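Particle-associated lyase (Acinetobacter bacteriophage AP22, PDB 4Y9V) probably degrades the capsular polysaccharide of Acinetobacter baumannii as the trimeric tailspike lyase of the phage, and binds a capsular saccharide. Local coordinates at residues 33-36 and 37-41; 65-68 and 69-72; 128-132 and 133-137; 185-188 and 189-193. All coordinates share one frame; numbering follows the deposited sequence. Where two conformers were deposited one is given.

Interaction 1: 33-36 and 37-41; sequences SGIS and QQEVN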
loop_
_atom_site.group_PDB
_atom_site.type_symbol
_atom_site.label_atom_id
_atom_site.label_comp_id
_atom_site.label_asym_id
_atom_site.label_seq_id
_atom_site.Cartn_x
_atom_site.Cartn_y
_atom_site.Cartn_z
ATOM N N SER A 33 39.248 39.419 4.214
ATOM C CA SER A 33 39.609 38.386 5.153
ATOM C C SER A 33 41.101 38.197 5.367
ATOM O O SER A 33 41.508 37.593 6.339
ATOM C CB SER A 33 39.067 37.040 4.660
ATOM O OG SER A 33 39.667 36.641 3.439
ATOM N N GLY A 34 41.889 38.627 4.378
ATOM C CA GLY A 34 43.310 38.397 4.346
ATOM C C GLY A 34 43.771 37.348 3.369
ATOM O O GLY A 34 44.975 37.257 3.153
ATOM N N ILE A 35 42.875 36.588 2.769
ATOM C CA ILE A 35 43.263 35.737 1.643
ATOM C C ILE A 35 43.264 36.557 0.373
ATOM O O ILE A 35 42.579 37.584 0.253
ATOM C CB ILE A 35 42.410 34.458 1.526
ATOM C CG1 ILE A 35 41.025 34.653 0.928
ATOM C CG2 ILE A 35 42.348 33.726 2.875
ATOM C CD1 ILE A 35 40.242 33.354 0.736
ATOM N N SER A 36 44.017 36.118 -0.656
ATOM C CA SER A 36 44.046 36.822 -1.910
ATOM C C SER A 36 42.795 36.532 -2.728
ATOM O O SER A 36 42.083 35.562 -2.510
ATOM C CB SER A 36 45.266 36.452 -2.747
ATOM O OG SER A 36 45.089 35.185 -3.355
ATOM N N GLN A 37 42.589 37.363 -3.769
ATOM C CA GLN A 37 41.473 37.092 -4.677
ATOM C C GLN A 37 41.681 35.763 -5.387
ATOM O O GLN A 37 40.690 35.069 -5.677
ATOM C CB GLN A 37 41.337 38.242 -5.692
ATOM C CG GLN A 37 40.140 38.059 -6.585
ATOM C CD GLN A 37 38.863 38.152 -5.763
ATOM O OE1 GLN A 37 38.702 39.082 -4.960
ATOM N NE2 GLN A 37 37.926 37.217 -5.967
ATOM N N GLN A 38 42.906 35.387 -5.700
ATOM C CA GLN A 38 43.133 34.050 -6.278
ATOM C C GLN A 38 42.637 32.967 -5.340
ATOM O O GLN A 38 42.016 31.991 -5.770
ATOM C CB GLN A 38 44.584 33.807 -6.647
ATOM C CG GLN A 38 44.798 32.506 -7.393
ATOM C CD GLN A 38 44.070 32.501 -8.708
ATOM O OE1 GLN A 38 44.370 33.317 -9.599
ATOM N NE2 GLN A 38 43.098 31.607 -8.865
ATOM N N GLU A 39 42.943 33.111 -4.055
ATOM C CA GLU A 39 42.489 32.122 -3.060
ATOM C C GLU A 39 40.974 32.103 -2.948
ATOM O O GLU A 39 40.373 31.044 -2.791
ATOM C CB GLU A 39 43.138 32.405 -1.710
ATOM C CG GLU A 39 44.638 32.209 -1.710
ATOM C CD GLU A 39 45.197 32.511 -0.353
ATOM O OE1 GLU A 39 45.388 31.570 0.460
ATOM O OE2 GLU A 39 45.418 33.698 -0.039
ATOM N N VAL A 40 40.305 33.260 -3.054
ATOM C CA VAL A 40 38.847 33.268 -3.088
ATOM C C VAL A 40 38.395 32.460 -4.310
ATOM O O VAL A 40 37.523 31.597 -4.202
ATOM C CB VAL A 40 38.271 34.701 -3.132
ATOM C CG1 VAL A 40 36.774 34.665 -3.351
ATOM C CG2 VAL A 40 38.629 35.512 -1.880
ATOM N N ASN A 41 38.930 32.778 -5.459
ATOM C CA ASN A 41 38.560 32.090 -6.702
ATOM C C ASN A 41 38.754 30.580 -6.577
ATOM O O ASN A 41 37.941 29.813 -7.091
ATOM C CB ASN A 41 39.368 32.621 -7.876
ATOM C CG ASN A 41 39.126 34.085 -8.241
ATOM O OD1 ASN A 41 38.226 34.732 -7.727
ATOM N ND2 ASN A 41 39.948 34.567 -9.161
HETATM O O HOH W 1 46.806 35.119 2.829
#
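Ser-36 turns its OG into the place between its own backbone N and carbonyl carbon (chi1 77°), while Glu-39 carries CG beside its own N (chi1 -66°); the two rotations deliver each side chain to the other residue's backbone. This is a capping box at the start of helix 37-42, with Ser-36 as N-cap. Glu-39 N donates to Ser-36 OG at 3.1 Å, and in return Ser-36 N donates to Glu-39 OE2 at 2.9 Å along an almost straight path (169°), meeting that oxygen on its anti side. Val-40 N closes the first helical turn on Ser-36 O at 3.0 Å. Just outside the box, Ile-35 CD1 rests on Val-40 CG2 at 3.8 Å, the side chains crossing at about a right angle: a hydrophobic staple from the residue before the cap to the fourth residue after it. A water gives a proton to Gly-34 O at 2.8 Å and binds Glu-39 OE2 only weakly. The contact also takes part in the trimer interface: Gln-37 OE1 accepts from Asn-41 ND2 of the second subunit, and Ile-35 packs on Lys-52 of that subunit. Reciprocal bonding thus gives partners to backbone N-H groups at the helix start, where a preceding turn is lacking, and the positive end of the helix dipole, close to the Glu-39 carboxylate, probably favours its ionised form.

Interaction 2: 65-68 and 69-72; sequences VLNQ and VKSD. With EDO (1,2-ethanediol), chain F.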
loop_
_atom_site.group_PDB
_atom_site.type_symbol
_atom_site.label_atom_id
_atom_site.label_comp_id
_atom_site.label_asym_id
_atom_site.label_seq_id
_atom_site.Cartn_x
_atom_site.Cartn_y
_atom_site.Cartn_z
ATOM N N VAL A 65 40.029 17.208 -20.445
ATOM C CA VAL A 65 39.753 18.209 -19.434
ATOM C C VAL A 65 39.039 17.570 -18.250
ATOM O O VAL A 65 39.439 17.771 -17.108
ATOM C CB VAL A 65 38.954 19.394 -20.029
ATOM C CG1 VAL A 65 38.787 20.465 -18.981
ATOM C CG2 VAL A 65 39.666 19.942 -21.252
ATOM N N LEU A 66 37.971 16.803 -18.519
ATOM C CA LEU A 66 37.303 16.082 -17.416
ATOM C C LEU A 66 38.266 15.154 -16.692
ATOM O O LEU A 66 38.279 15.078 -15.469
ATOM C CB LEU A 66 36.097 15.313 -17.944
ATOM C CG LEU A 66 34.952 16.192 -18.491
ATOM C CD1 LEU A 66 33.867 15.278 -19.027
ATOM C CD2 LEU A 66 34.363 17.116 -17.449
ATOM N N ASN A 67 39.098 14.437 -17.468
ATOM C CA ASN A 67 40.086 13.555 -16.829
ATOM C C ASN A 67 41.070 14.363 -15.977
ATOM O O ASN A 67 41.468 13.909 -14.907
ATOM C CB ASN A 67 40.788 12.710 -17.865
ATOM C CG ASN A 67 39.980 11.490 -18.305
ATOM O OD1 ASN A 67 39.199 10.966 -17.467
ATOM N ND2 ASN A 67 40.092 11.059 -19.519
ATOM N N GLN A 68 41.493 15.563 -16.447
ATOM C CA GLN A 68 42.434 16.348 -15.662
ATOM C C GLN A 68 41.782 16.879 -14.385
ATOM O O GLN A 68 42.412 16.875 -13.327
ATOM C CB GLN A 68 43.011 17.498 -16.500
ATOM C CG GLN A 68 44.158 18.173 -15.780
ATOM C CD GLN A 68 45.367 17.255 -15.682
ATOM O OE1 GLN A 68 45.694 16.550 -16.655
ATOM N NE2 GLN A 68 46.010 17.245 -14.554
ATOM N N VAL A 69 40.539 17.346 -14.480
ATOM C CA VAL A 69 39.831 17.833 -13.287
ATOM C C VAL A 69 39.769 16.721 -12.224
ATOM O O VAL A 69 40.128 17.014 -11.061
ATOM C CB VAL A 69 38.408 18.306 -13.668
ATOM C CG1 VAL A 69 37.601 18.579 -12.401
ATOM C CG2 VAL A 69 38.435 19.530 -14.566
ATOM N N LYS A 70 39.373 15.537 -12.598
ATOM C CA LYS A 70 39.245 14.451 -11.619
ATOM C C LYS A 70 40.626 14.019 -11.132
ATOM O O LYS A 70 40.812 13.702 -9.962
ATOM C CB LYS A 70 38.397 13.294 -12.104
ATOM C CG LYS A 70 38.954 12.353 -13.061
ATOM C CD LYS A 70 37.961 11.274 -13.572
ATOM C CE LYS A 70 38.731 10.151 -14.314
ATOM N NZ LYS A 70 39.565 9.331 -13.436
ATOM N N SER A 71 41.637 14.062 -11.992
ATOM C CA SER A 71 42.982 13.663 -11.616
ATOM C C SER A 71 43.564 14.672 -10.631
ATOM O O SER A 71 44.432 14.373 -9.754
ATOM C CB SER A 71 43.875 13.594 -12.832
ATOM O OG SER A 71 43.512 12.482 -13.650
ATOM N N ASP A 72 43.154 15.916 -10.754
ATOM C CA ASP A 72 43.611 16.938 -9.878
ATOM C C ASP A 72 42.896 16.762 -8.489
ATOM O O ASP A 72 43.326 17.560 -7.642
ATOM C CB ASP A 72 43.399 18.346 -10.450
ATOM C CG ASP A 72 44.319 18.696 -11.609
ATOM O OD1 ASP A 72 45.317 17.970 -11.878
ATOM O OD2 ASP A 72 44.054 19.747 -12.257
HETATM C C1 EDO F . 45.077 22.703 -15.517
HETATM O O1 EDO F . 46.385 22.746 -16.119
HETATM C C2 EDO F . 45.191 22.156 -14.128
HETATM O O2 EDO F . 45.620 20.822 -14.146
HETATM O O HOH W 2 45.468 13.312 -16.103
#
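Residues 65-71 belong to the C-terminal part of helix 63-71, Asp-72 follows, and successive i to i+4 backbone bonds join the two segments. Val-69 N meets Val-65 O at 2.9 Å and Lys-70 N meets Leu-66 O at 3.1 Å, both nearly straight; the bond from Asp-72 N to Gln-68 O, 2.8 Å long, is more bent (142°). Asn-67 O is gripped twice by Ser-71, whose N and OG, the latter at 2.8 Å in one of two conformers, arrive from opposite faces of the carbonyl plane. Among the side chains, Gln-68 runs out with CG anti to its backbone N and then bends at chi2 (68°), which swings the amide toward the C-terminal end, to Asp-72. There NE2 of Gln-68 donates to OD1 of Asp-72 at 2.9 Å from above the carboxylate plane, the two flat groups being turned 58° apart. Lys-70 lies alongside Asn-67, pointing the same way, with its CE 3.3 Å from Asn-67 OD1; its NZ goes on to bond Glu-91 O. The other carboxylate oxygen of Asp-72, OD2, is hydrogen-bonded to Tyr-50 OH of helix 47-54 and, at 2.7 Å, to O2 of a 1,2-ethanediol probably left from the crystallisation liquor. Even without the diol, Gln-68 NE2 and Tyr-50 OH engage both carboxylate oxygens, which would probably help keep the group ionised.

Interaction 3: 128-132 and 133-137; sequences SDIVK and NQSQS. With EDO (1,2-ethanediol), chain D.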
loop_
_atom_site.group_PDB
_atom_site.type_symbol
_atom_site.label_atom_id
_atom_site.label_comp_id
_atom_site.label_asym_id
_atom_site.label_seq_id
_atom_site.Cartn_x
_atom_site.Cartn_y
_atom_site.Cartn_z
ATOM N N SER A 128 31.976 -20.564 8.644
ATOM C CA SER A 128 30.876 -21.264 9.313
ATOM C C SER A 128 29.695 -21.291 8.356
ATOM O O SER A 128 29.597 -20.461 7.438
ATOM C CB SER A 128 30.442 -20.599 10.590
ATOM O OG SER A 128 30.031 -19.250 10.396
ATOM N N ASP A 129 28.747 -22.170 8.608
ATOM C CA ASP A 129 27.580 -22.272 7.759
ATOM C C ASP A 129 26.571 -21.165 8.135
ATOM O O ASP A 129 26.338 -20.881 9.315
ATOM C CB ASP A 129 26.959 -23.640 7.910
ATOM C CG ASP A 129 27.829 -24.795 7.404
ATOM O OD1 ASP A 129 28.724 -24.586 6.590
ATOM O OD2 ASP A 129 27.548 -25.934 7.822
ATOM N N ILE A 130 25.991 -20.573 7.127
ATOM C CA ILE A 130 24.946 -19.541 7.241
ATOM C C ILE A 130 23.599 -20.165 6.887
ATOM O O ILE A 130 23.485 -20.824 5.841
ATOM C CB ILE A 130 25.293 -18.358 6.346
ATOM C CG1 ILE A 130 26.558 -17.636 6.830
ATOM C CG2 ILE A 130 24.107 -17.396 6.255
ATOM C CD1 ILE A 130 27.063 -16.596 5.878
ATOM N N VAL A 131 22.614 -19.927 7.732
ATOM C CA VAL A 131 21.263 -20.464 7.599
ATOM C C VAL A 131 20.302 -19.357 7.183
ATOM O O VAL A 131 20.127 -18.343 7.880
ATOM C CB VAL A 131 20.806 -21.106 8.908
ATOM C CG1 VAL A 131 19.379 -21.657 8.762
ATOM C CG2 VAL A 131 21.781 -22.208 9.326
ATOM N N LYS A 132 19.629 -19.570 6.047
ATOM C CA LYS A 132 18.657 -18.637 5.472
ATOM C C LYS A 132 17.619 -18.259 6.521
ATOM O O LYS A 132 17.020 -19.106 7.189
ATOM C CB LYS A 132 18.002 -19.261 4.229
ATOM C CG LYS A 132 16.888 -18.440 3.592
ATOM C CD LYS A 132 16.244 -18.985 2.318
ATOM C CE LYS A 132 15.214 -18.015 1.735
ATOM N NZ LYS A 132 14.878 -18.234 0.309
ATOM N N ASN A 133 17.392 -16.950 6.628
ATOM C CA ASN A 133 16.396 -16.321 7.476
ATOM C C ASN A 133 16.675 -16.449 8.965
ATOM O O ASN A 133 15.832 -16.051 9.738
ATOM C CB ASN A 133 14.966 -16.790 7.126
ATOM C CG ASN A 133 14.572 -16.331 5.743
ATOM O OD1 ASN A 133 14.889 -15.232 5.309
ATOM N ND2 ASN A 133 13.839 -17.221 5.063
ATOM N N GLN A 134 17.843 -16.961 9.352
ATOM C CA GLN A 134 18.121 -17.256 10.732
ATOM C C GLN A 134 19.430 -16.629 11.195
ATOM O O GLN A 134 19.466 -15.949 12.226
ATOM C CB GLN A 134 18.097 -18.763 11.033
ATOM C CG GLN A 134 16.733 -19.359 10.716
ATOM C CD GLN A 134 16.539 -20.755 11.140
ATOM O OE1 GLN A 134 17.379 -21.351 11.798
ATOM N NE2 GLN A 134 15.380 -21.285 10.836
ATOM N N SER A 135 20.529 -16.844 10.475
ATOM C CA SER A 135 21.800 -16.369 10.940
ATOM C C SER A 135 21.885 -14.827 10.910
ATOM O O SER A 135 21.415 -14.186 9.992
ATOM C CB SER A 135 22.927 -16.886 10.048
ATOM O OG SER A 135 22.987 -18.295 10.019
ATOM N N GLN A 136 22.598 -14.300 11.917
ATOM C CA GLN A 136 22.989 -12.889 11.977
ATOM C C GLN A 136 24.494 -12.761 12.220
ATOM O O GLN A 136 24.969 -11.677 12.570
ATOM C CB GLN A 136 22.203 -12.092 13.000
ATOM C CG GLN A 136 22.419 -12.534 14.444
ATOM C CD GLN A 136 21.500 -11.795 15.401
ATOM O OE1 GLN A 136 21.645 -10.581 15.594
ATOM N NE2 GLN A 136 20.524 -12.456 15.949
ATOM N N SER A 137 25.238 -13.838 12.024
ATOM C CA SER A 137 26.680 -13.819 12.180
ATOM C C SER A 137 27.249 -14.960 11.357
ATOM O O SER A 137 26.574 -15.909 10.984
ATOM C CB SER A 137 27.127 -13.981 13.635
ATOM O OG SER A 137 26.644 -15.250 14.125
HETATM C C1 EDO D . 13.260 -16.714 -4.480
HETATM O O1 EDO D . 13.406 -18.037 -4.788
HETATM C C2 EDO D . 12.863 -16.472 -3.060
HETATM O O2 EDO D . 13.945 -16.754 -2.192
HETATM O O HOH W 3 27.287 -18.650 10.627
#
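Val-131 O is gripped by two backbone donors: Gln-134 N at 3.0 Å, from above the carbonyl plane, and Ser-135 N, also at 3.0 Å but within it. The first bond closes a type II beta turn with Lys-132 and Asn-133 at its corners, Asn-133 taking the left-handed conformation (phi 68°) that such a turn needs. The turn lies in the loop between strands 113-125 and 137-139 of the Ig-like domain. Ser-135 also answers in the opposite direction, since its OG, beside its own backbone N (chi1 -60°), accepts from Val-131 N at 2.8 Å in a nearly straight bond; one serine therefore holds both polar backbone atoms of Val-131. Beside these bonds, the methyl CG1 of Val-131 lies 3.6 Å from Gln-134 OE1, the side chains crossing at a slant. The Lys-132 chain runs alongside Asn-133, whose OD1 accepts from Arg-342 NH2 and so ties the turn to the beta-helix of its own chain. Asn-133 and Gln-134 also pack on Tyr-394 and Lys-396 of the second subunit. Farther from the corner, a single water bridges the two arms, donating to Asp-129 O at 2.8 Å and Ser-137 O at 2.9 Å while it pairs with Ser-128 OG.

Interaction 4: 185-188 and 189-193; sequences VKFF and GRAYD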
loop_
_atom_site.group_PDB
_atom_site.type_symbol
_atom_site.label_atom_id
_atom_site.label_comp_id
_atom_site.label_asym_id
_atom_site.label_seq_id
_atom_site.Cartn_x
_atom_site.Cartn_y
_atom_site.Cartn_z
ATOM N N VAL A 185 32.070 -12.515 12.742
ATOM C CA VAL A 185 31.492 -11.288 12.209
ATOM C C VAL A 185 29.994 -11.306 12.469
ATOM O O VAL A 185 29.289 -12.176 11.928
ATOM C CB VAL A 185 31.772 -11.192 10.713
ATOM C CG1 VAL A 185 31.157 -9.916 10.126
ATOM C CG2 VAL A 185 33.278 -11.242 10.449
ATOM N N LYS A 186 29.499 -10.402 13.313
ATOM C CA LYS A 186 28.051 -10.230 13.472
ATOM C C LYS A 186 27.631 -9.149 12.505
ATOM O O LYS A 186 28.328 -8.103 12.419
ATOM C CB LYS A 186 27.727 -9.861 14.919
ATOM C CG LYS A 186 26.242 -9.866 15.227
ATOM C CD LYS A 186 25.936 -9.661 16.699
ATOM C CE LYS A 186 24.459 -9.845 17.017
ATOM N NZ LYS A 186 24.147 -9.655 18.438
ATOM N N PHE A 187 26.552 -9.358 11.772
ATOM C CA PHE A 187 26.084 -8.387 10.785
ATOM C C PHE A 187 24.647 -7.999 11.114
ATOM O O PHE A 187 23.927 -8.701 11.804
ATOM C CB PHE A 187 26.244 -8.909 9.344
ATOM C CG PHE A 187 25.416 -10.137 9.009
ATOM C CD1 PHE A 187 25.887 -11.414 9.213
ATOM C CD2 PHE A 187 24.135 -9.983 8.473
ATOM C CE1 PHE A 187 25.123 -12.521 8.877
ATOM C CE2 PHE A 187 23.380 -11.060 8.141
ATOM C CZ PHE A 187 23.869 -12.333 8.353
ATOM N N PHE A 188 24.229 -6.846 10.580
ATOM C CA PHE A 188 22.880 -6.373 10.783
ATOM C C PHE A 188 21.898 -7.135 9.899
ATOM O O PHE A 188 22.131 -7.357 8.694
ATOM C CB PHE A 188 22.800 -4.874 10.492
ATOM C CG PHE A 188 23.434 -4.053 11.584
ATOM C CD1 PHE A 188 22.808 -3.883 12.793
ATOM C CD2 PHE A 188 24.668 -3.431 11.389
ATOM C CE1 PHE A 188 23.377 -3.106 13.802
ATOM C CE2 PHE A 188 25.240 -2.664 12.381
ATOM C CZ PHE A 188 24.577 -2.483 13.591
ATOM N N GLY A 189 20.774 -7.509 10.463
ATOM C CA GLY A 189 19.760 -8.236 9.705
ATOM C C GLY A 189 19.969 -9.726 9.776
ATOM O O GLY A 189 20.631 -10.246 10.654
ATOM N N ARG A 190 19.319 -10.423 8.822
ATOM C CA ARG A 190 19.331 -11.865 8.816
ATOM C C ARG A 190 19.698 -12.328 7.413
ATOM O O ARG A 190 19.385 -11.683 6.395
ATOM C CB ARG A 190 17.963 -12.481 9.249
ATOM C CG ARG A 190 17.506 -12.012 10.619
ATOM C CD ARG A 190 18.416 -12.556 11.743
ATOM N NE ARG A 190 17.958 -12.110 13.068
ATOM C CZ ARG A 190 18.276 -10.942 13.642
ATOM N NH1 ARG A 190 19.088 -10.098 13.042
ATOM N NH2 ARG A 190 17.763 -10.638 14.814
ATOM N N ALA A 191 20.383 -13.463 7.332
ATOM C CA ALA A 191 20.832 -13.969 6.034
ATOM C C ALA A 191 19.640 -14.226 5.113
ATOM O O ALA A 191 18.624 -14.785 5.514
ATOM C CB ALA A 191 21.557 -15.292 6.259
ATOM N N TYR A 192 19.823 -13.874 3.838
ATOM C CA TYR A 192 18.822 -14.111 2.834
ATOM C C TYR A 192 18.964 -15.450 2.141
ATOM O O TYR A 192 18.074 -15.843 1.358
ATOM C CB TYR A 192 18.798 -12.976 1.771
ATOM C CG TYR A 192 18.209 -11.728 2.348
ATOM C CD1 TYR A 192 16.847 -11.515 2.322
ATOM C CD2 TYR A 192 18.963 -10.769 2.975
ATOM C CE1 TYR A 192 16.232 -10.416 2.867
ATOM C CE2 TYR A 192 18.376 -9.658 3.567
ATOM C CZ TYR A 192 17.019 -9.495 3.503
ATOM O OH TYR A 192 16.450 -8.364 4.119
ATOM N N ASP A 193 20.016 -16.197 2.396
ATOM C CA ASP A 193 20.250 -17.479 1.749
ATOM C C ASP A 193 21.114 -18.338 2.666
ATOM O O ASP A 193 21.625 -17.884 3.675
ATOM C CB ASP A 193 20.873 -17.271 0.352
ATOM C CG ASP A 193 20.633 -18.353 -0.683
ATOM O OD1 ASP A 193 20.092 -19.429 -0.318
ATOM O OD2 ASP A 193 21.010 -18.115 -1.860
HETATM O O HOH W 4 20.659 -8.631 6.333
#
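The Phe-187 ring meets the chain beyond it with its edge: Ala-191 N lies in the ring plane, 3.8 Å from CZ, and the carbonyl carbon C of Arg-190 sits near the same plane, 4.0 Å from CE2. The CG of Phe-187 stands between its own backbone N and carbonyl carbon (chi1 64°), which lays the ring along the path of the loop, so that the backbone at Arg-190 and Ala-191 passes its edge. Ala-191 adds a looser apolar touch, its CB 4.3 Å from the CZ of Phe-187. The chain can bend in this way because Gly-189 adopts a backbone conformation (phi 89°) in which a CB would collide with Phe-188 O. Arg-190 then curls back over the bend, and its NH1 donates to Gly-189 O at 2.8 Å; the acceptor lies in the guanidinium plane, whereas the donor stands well above the plane of the carbonyl, 66° out of it. The side chain thereby clasps the backbone just before it. This buried corner is where strand 184-187 of the Ig-like domain gives way to the loop leading to strand 201-207. Phe-187 packs on Val-175 and Phe-188 on Glu-176 and Ala-178, all of strand 172-181, while Phe-188 also touches Asn-296 of the second subunit and Lys-186 forms a salt bridge with Glu-328 there. Backbone bonds place strand 184-187 between strands 172-181 and 137-139, antiparallel to both.

Interactions 1 and 2 are helical, partly buried and lie toward the N-terminal end, centres about 23 Å apart without touching: 33-41 starts a helix with a capping box at the subunit interface, whereas 65-72 lies toward the end of one, against its own chain. Interactions 3 and 4 share the Ig-like domain and touch directly, with Asn-133 N probably hydrogen-bonded to Ala-191 O at 2.7 Å and Phe-187 N to Gln-136 O at 2.9 Å. Of these neighbours, 128-137 is a surface turn held by polar bonds, while 185-193 is buried and rests on an aromatic edge. Interactions 1, 3 and 4 all reach the second subunit; no other protein chain touches interaction 2.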